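Local coordinates for adenine phosphoribosyltransferase (Leishmania donovani, PDB 1QB7), which probably catalyses the reversible transfer of a phosphoribosyl group from 5-phospho-alpha-D-ribose 1-diphosphate to adenine, giving AMP and diphosphate in purine salvage, at residues A[21-26]-A[47-53]; A[170-176]-A[198-204]. One frame throughout, in Å; residues are numbered along the deposited sequence.

Contact 1. Residues A[21-26]-A[47-53]; sequences LLKKSY and ITESPET
The last turn of helix 17-25 lies against the corner where helix 45-48 gives way to helix 51-67, its two ends matched by Leu21 facing Thr53 (CA atoms 6.1 Å apart) and Tyr26 facing Ile47. This is helix packing at the N-terminal end of a type I phosphoribosyltransferase, with Ser50 as N-cap of helix 51-67. The polar centre is a chain of three hydroxyls: Thr53 OG1 is hydrogen-bonded to Ser25 OG at 2.6 Å and also to Ser50 OG, linking the N-cap to the neighbouring helix. Small hydroxyl residues suit a place where the backbones come so near. Leu21, its CG anti to the backbone N (chi1 -160°), sends CD2 across the chain of Glu52 at about a right angle, 3.8 Å from Glu52 CG. Below the hydroxyls, Leu22 CD2 touches Thr53 CG2 at 3.6 Å, so threonine serves both the polar and the apolar layer. Tyr26, just past the helix end, turns its ring beneath Ile47, near the AMP-binding residues Ala42 and Val147. Branched at CB and so limited in its rotamers, Ile47 sends its longer arm over the ring, CD1 making a CH-pi contact 3.7 Å from the Tyr26 centroid, 8° off the ring normal.

Contact 2. Residues A[170-176]-A[198-204]; sequences EMVSILS and KFISLLS
Strands 170-173 and 199-201 run parallel, 4.8 Å apart at their axes and 19° from alignment, as neighbours in the central sheet of the phosphoribosyltransferase fold. Helix 182-192 lies in the connection between them, a beta-alpha-beta crossover. The pairing is in register: Ile200 takes Met171 O through its N-H and offers its own O to Ser173 N (3.0 Å). At Ile174 and Leu202 both chains turn a corner, and the pairing resumes in the small sheet.

On one face Val172 CB packs 3.6 Å from Ile200 CG1, beta-branched residues suited to a strand. Beside them Glu170 runs extended past the end of Ile200; its carboxylate is held by Arg64 and Tyr65, while water 1 bridges Glu170 OE1 to Lys198 NZ. On the opposite face Met171 CB lies 3.6 Å from Phe199 CD2, oblique to the ring; beyond CG the chain bends at chi2 and chi3 and its end leads away from Phe199, the side chain touching that of the magnesium ligand Asp145. Small serines follow on this face, where water 2 joins Ser173 OG (2.7 Å) to Ile200 O. Past the corner the backbone pairing is taken up again by Ser176, whose N donates to Leu203 O at 2.9 Å with an N-H...O angle of 154°.

Overall arrangement
From the N terminus, helix 17-25 comes first, and contact 1 closes a loop of 20 residues, including the adenine-binding Arg36, Arg40, Phe41 and Ala42, at the start of helix 51-67. The chain then builds strands 74-78, 97-100 and 140-145, and contact 2 opens and closes later around helix 182-192; the two loops are in series and neither nest nor cross. In space they meet: Leu22 packs on Ile174 and Leu202, and Tyr26 on Ile174 and Leu175. Contact 1 thus joins the N-terminal helix to helix 51-67, both of which pack on the corner where the strands of contact 2 leave the central sheet, close to the adenine.

Contact 1. Residues A[21-26]-A[47-53]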
# COMPACT_ATOMS: atom_id res chain seq x y z
N LEU A 21 -20.43 9.43 3.82
CA LEU A 21 -19.13 9.77 4.39
C LEU A 21 -18.08 9.93 3.30
O LEU A 21 -17.23 10.82 3.37
CB LEU A 21 -18.73 8.69 5.40
CG LEU A 21 -17.69 8.99 6.47
CD1 LEU A 21 -17.92 10.35 7.09
CD2 LEU A 21 -17.76 7.91 7.52
N LEU A 22 -18.14 9.08 2.29
CA LEU A 22 -17.20 9.13 1.16
C LEU A 22 -17.40 10.40 0.36
O LEU A 22 -16.44 11.05 -0.04
CB LEU A 22 -17.38 7.91 0.26
CG LEU A 22 -16.83 6.60 0.80
CD1 LEU A 22 -17.32 5.43 -0.03
CD2 LEU A 22 -15.31 6.66 0.82
N LYS A 23 -18.66 10.76 0.13
CA LYS A 23 -19.00 11.96 -0.63
C LYS A 23 -18.50 13.21 0.13
O LYS A 23 -18.05 14.18 -0.48
CB LYS A 23 -20.51 12.02 -0.83
CG LYS A 23 -21.04 13.22 -1.59
CD LYS A 23 -22.57 13.18 -1.56
CE LYS A 23 -23.21 14.43 -2.12
NZ LYS A 23 -22.94 14.63 -3.57
N LYS A 24 -18.55 13.14 1.45
CA LYS A 24 -18.12 14.23 2.32
C LYS A 24 -16.60 14.33 2.41
O LYS A 24 -16.05 15.43 2.37
CB LYS A 24 -18.72 14.03 3.72
CG LYS A 24 -18.29 15.05 4.77
CD LYS A 24 -18.79 14.65 6.16
CE LYS A 24 -18.18 15.50 7.27
NZ LYS A 24 -18.59 16.94 7.19
N SER A 25 -15.93 13.19 2.49
CA SER A 25 -14.47 13.14 2.61
C SER A 25 -13.66 13.31 1.33
O SER A 25 -12.63 13.97 1.35
CB SER A 25 -14.04 11.83 3.28
OG SER A 25 -14.64 11.69 4.55
N TYR A 26 -14.11 12.71 0.24
CA TYR A 26 -13.36 12.79 -1.02
C TYR A 26 -12.97 14.17 -1.49
O TYR A 26 -13.71 15.15 -1.33
CB TYR A 26 -14.11 12.07 -2.15
CG TYR A 26 -13.50 10.75 -2.57
CD1 TYR A 26 -12.17 10.67 -2.99
CD2 TYR A 26 -14.25 9.58 -2.55
CE1 TYR A 26 -11.60 9.44 -3.37
CE2 TYR A 26 -13.70 8.36 -2.92
CZ TYR A 26 -12.37 8.30 -3.33
OH TYR A 26 -11.82 7.08 -3.67
N ILE A 47 -9.24 9.97 1.72
CA ILE A 47 -9.94 8.86 2.36
C ILE A 47 -9.11 8.30 3.53
O ILE A 47 -9.62 8.20 4.66
CB ILE A 47 -10.26 7.73 1.34
CG1 ILE A 47 -11.15 8.29 0.22
CG2 ILE A 47 -10.91 6.53 2.02
CD1 ILE A 47 -12.33 9.13 0.71
N THR A 48 -7.84 7.99 3.27
CA THR A 48 -6.96 7.43 4.30
C THR A 48 -6.66 8.39 5.44
O THR A 48 -6.35 7.96 6.54
CB THR A 48 -5.62 6.87 3.72
OG1 THR A 48 -4.81 7.94 3.23
CG2 THR A 48 -5.88 5.89 2.57
N GLU A 49 -6.74 9.70 5.18
CA GLU A 49 -6.48 10.70 6.22
C GLU A 49 -7.74 10.96 7.06
O GLU A 49 -7.69 11.72 8.03
CB GLU A 49 -5.97 12.00 5.61
CG GLU A 49 -4.54 11.91 5.10
CD GLU A 49 -4.08 13.18 4.42
OE1 GLU A 49 -4.58 14.28 4.74
OE2 GLU A 49 -3.19 13.09 3.55
N SER A 50 -8.85 10.36 6.67
CA SER A 50 -10.11 10.50 7.38
C SER A 50 -10.35 9.22 8.19
O SER A 50 -10.79 8.21 7.65
CB SER A 50 -11.27 10.73 6.41
OG SER A 50 -12.52 10.60 7.07
N PRO A 51 -10.01 9.25 9.49
CA PRO A 51 -10.18 8.09 10.38
C PRO A 51 -11.57 7.47 10.33
O PRO A 51 -11.71 6.25 10.23
CB PRO A 51 -9.87 8.68 11.75
CG PRO A 51 -8.84 9.70 11.45
CD PRO A 51 -9.41 10.37 10.23
N GLU A 52 -12.59 8.31 10.38
CA GLU A 52 -13.97 7.83 10.37
C GLU A 52 -14.31 7.16 9.05
O GLU A 52 -14.98 6.12 9.03
CB GLU A 52 -14.94 8.98 10.66
CG GLU A 52 -16.36 8.51 10.95
CD GLU A 52 -17.38 9.64 11.05
OE1 GLU A 52 -17.04 10.81 10.74
OE2 GLU A 52 -18.53 9.35 11.43
N THR A 53 -13.84 7.72 7.94
CA THR A 53 -14.12 7.15 6.63
C THR A 53 -13.39 5.83 6.43
O THR A 53 -13.98 4.86 5.95
CB THR A 53 -13.78 8.14 5.49
OG1 THR A 53 -14.38 9.41 5.76
CG2 THR A 53 -14.31 7.63 4.16

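Contact 2. Residues A[170-176]-A[198-204]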
# COMPACT_ATOMS: atom_id res chain seq x y z
N GLU A 170 -15.28 -10.88 -6.72
CA GLU A 170 -15.73 -9.60 -7.25
C GLU A 170 -14.57 -8.61 -7.27
O GLU A 170 -13.56 -8.80 -6.59
CB GLU A 170 -16.87 -9.02 -6.39
CG GLU A 170 -16.45 -8.70 -4.97
CD GLU A 170 -17.63 -8.53 -4.02
OE1 GLU A 170 -18.73 -9.00 -4.33
OE2 GLU A 170 -17.43 -7.92 -2.95
N MET A 171 -14.71 -7.59 -8.11
CA MET A 171 -13.74 -6.52 -8.22
C MET A 171 -14.35 -5.38 -7.42
O MET A 171 -15.43 -4.90 -7.76
CB MET A 171 -13.57 -6.10 -9.68
CG MET A 171 -12.74 -4.83 -9.90
SD MET A 171 -11.00 -4.94 -9.42
CE MET A 171 -10.70 -3.27 -8.83
N VAL A 172 -13.71 -4.99 -6.32
CA VAL A 172 -14.22 -3.90 -5.49
C VAL A 172 -13.35 -2.65 -5.56
O VAL A 172 -12.12 -2.73 -5.60
CB VAL A 172 -14.42 -4.35 -4.00
CG1 VAL A 172 -13.15 -4.94 -3.44
CG2 VAL A 172 -14.87 -3.16 -3.14
N SER A 173 -14.01 -1.50 -5.63
CA SER A 173 -13.33 -0.22 -5.67
C SER A 173 -14.07 0.77 -4.77
O SER A 173 -15.27 0.63 -4.55
CB SER A 173 -13.24 0.32 -7.11
OG SER A 173 -14.51 0.51 -7.69
N ILE A 174 -13.34 1.72 -4.20
CA ILE A 174 -13.94 2.73 -3.33
C ILE A 174 -14.76 3.66 -4.23
O ILE A 174 -15.91 3.99 -3.94
CB ILE A 174 -12.85 3.57 -2.60
CG1 ILE A 174 -11.89 2.68 -1.81
CG2 ILE A 174 -13.51 4.61 -1.70
CD1 ILE A 174 -12.55 1.78 -0.78
N LEU A 175 -14.15 4.05 -5.35
CA LEU A 175 -14.77 4.96 -6.29
C LEU A 175 -14.75 4.42 -7.71
O LEU A 175 -13.76 3.82 -8.15
CB LEU A 175 -14.01 6.28 -6.27
CG LEU A 175 -14.61 7.40 -7.12
CD1 LEU A 175 -15.81 7.99 -6.39
CD2 LEU A 175 -13.56 8.45 -7.36
N SER A 176 -15.84 4.65 -8.44
CA SER A 176 -15.94 4.23 -9.83
C SER A 176 -16.16 5.46 -10.70
O SER A 176 -16.70 6.47 -10.24
CB SER A 176 -17.09 3.25 -10.03
OG SER A 176 -18.31 3.82 -9.59
N LYS A 198 -18.41 -9.89 -11.19
CA LYS A 198 -19.13 -8.84 -10.49
C LYS A 198 -18.22 -7.67 -10.10
O LYS A 198 -17.10 -7.86 -9.63
CB LYS A 198 -19.82 -9.39 -9.25
CG LYS A 198 -20.56 -8.32 -8.48
CD LYS A 198 -21.14 -8.81 -7.17
CE LYS A 198 -22.26 -9.80 -7.38
NZ LYS A 198 -22.85 -10.19 -6.07
N PHE A 199 -18.71 -6.46 -10.35
CA PHE A 199 -18.01 -5.23 -10.00
C PHE A 199 -18.83 -4.49 -8.96
O PHE A 199 -20.04 -4.33 -9.13
CB PHE A 199 -17.86 -4.32 -11.22
CG PHE A 199 -16.84 -4.79 -12.22
CD1 PHE A 199 -17.20 -5.66 -13.24
CD2 PHE A 199 -15.52 -4.36 -12.13
CE1 PHE A 199 -16.25 -6.10 -14.16
CE2 PHE A 199 -14.56 -4.79 -13.04
CZ PHE A 199 -14.93 -5.67 -14.06
N ILE A 200 -18.21 -4.09 -7.86
CA ILE A 200 -18.92 -3.31 -6.84
C ILE A 200 -18.10 -2.07 -6.49
O ILE A 200 -16.87 -2.10 -6.46
CB ILE A 200 -19.23 -4.11 -5.54
CG1 ILE A 200 -17.95 -4.48 -4.80
CG2 ILE A 200 -20.08 -5.34 -5.85
CD1 ILE A 200 -18.17 -4.79 -3.34
N SER A 201 -18.80 -0.95 -6.31
CA SER A 201 -18.18 0.32 -5.96
C SER A 201 -18.96 0.94 -4.81
O SER A 201 -20.18 0.73 -4.71
CB SER A 201 -18.18 1.27 -7.16
OG SER A 201 -17.45 2.45 -6.88
N LEU A 202 -18.27 1.69 -3.96
CA LEU A 202 -18.91 2.33 -2.82
C LEU A 202 -19.42 3.74 -3.15
O LEU A 202 -20.35 4.23 -2.50
CB LEU A 202 -17.94 2.38 -1.64
CG LEU A 202 -17.31 1.04 -1.24
CD1 LEU A 202 -16.28 1.26 -0.15
CD2 LEU A 202 -18.38 0.05 -0.80
N LEU A 203 -18.84 4.36 -4.16
CA LEU A 203 -19.24 5.70 -4.58
C LEU A 203 -18.92 5.93 -6.05
O LEU A 203 -17.92 5.44 -6.56
CB LEU A 203 -18.51 6.76 -3.74
CG LEU A 203 -19.00 8.20 -3.91
CD1 LEU A 203 -20.30 8.39 -3.15
CD2 LEU A 203 -17.96 9.20 -3.42
N SER A 204 -19.81 6.66 -6.73
CA SER A 204 -19.61 7.00 -8.13
C SER A 204 -19.03 8.41 -8.16
O SER A 204 -19.43 9.26 -7.37
CB SER A 204 -20.95 7.00 -8.88
OG SER A 204 -20.82 7.66 -10.13
O HOH W 1 -20.36 -11.21 -4.76
O HOH W 2 -15.28 -1.76 -9.00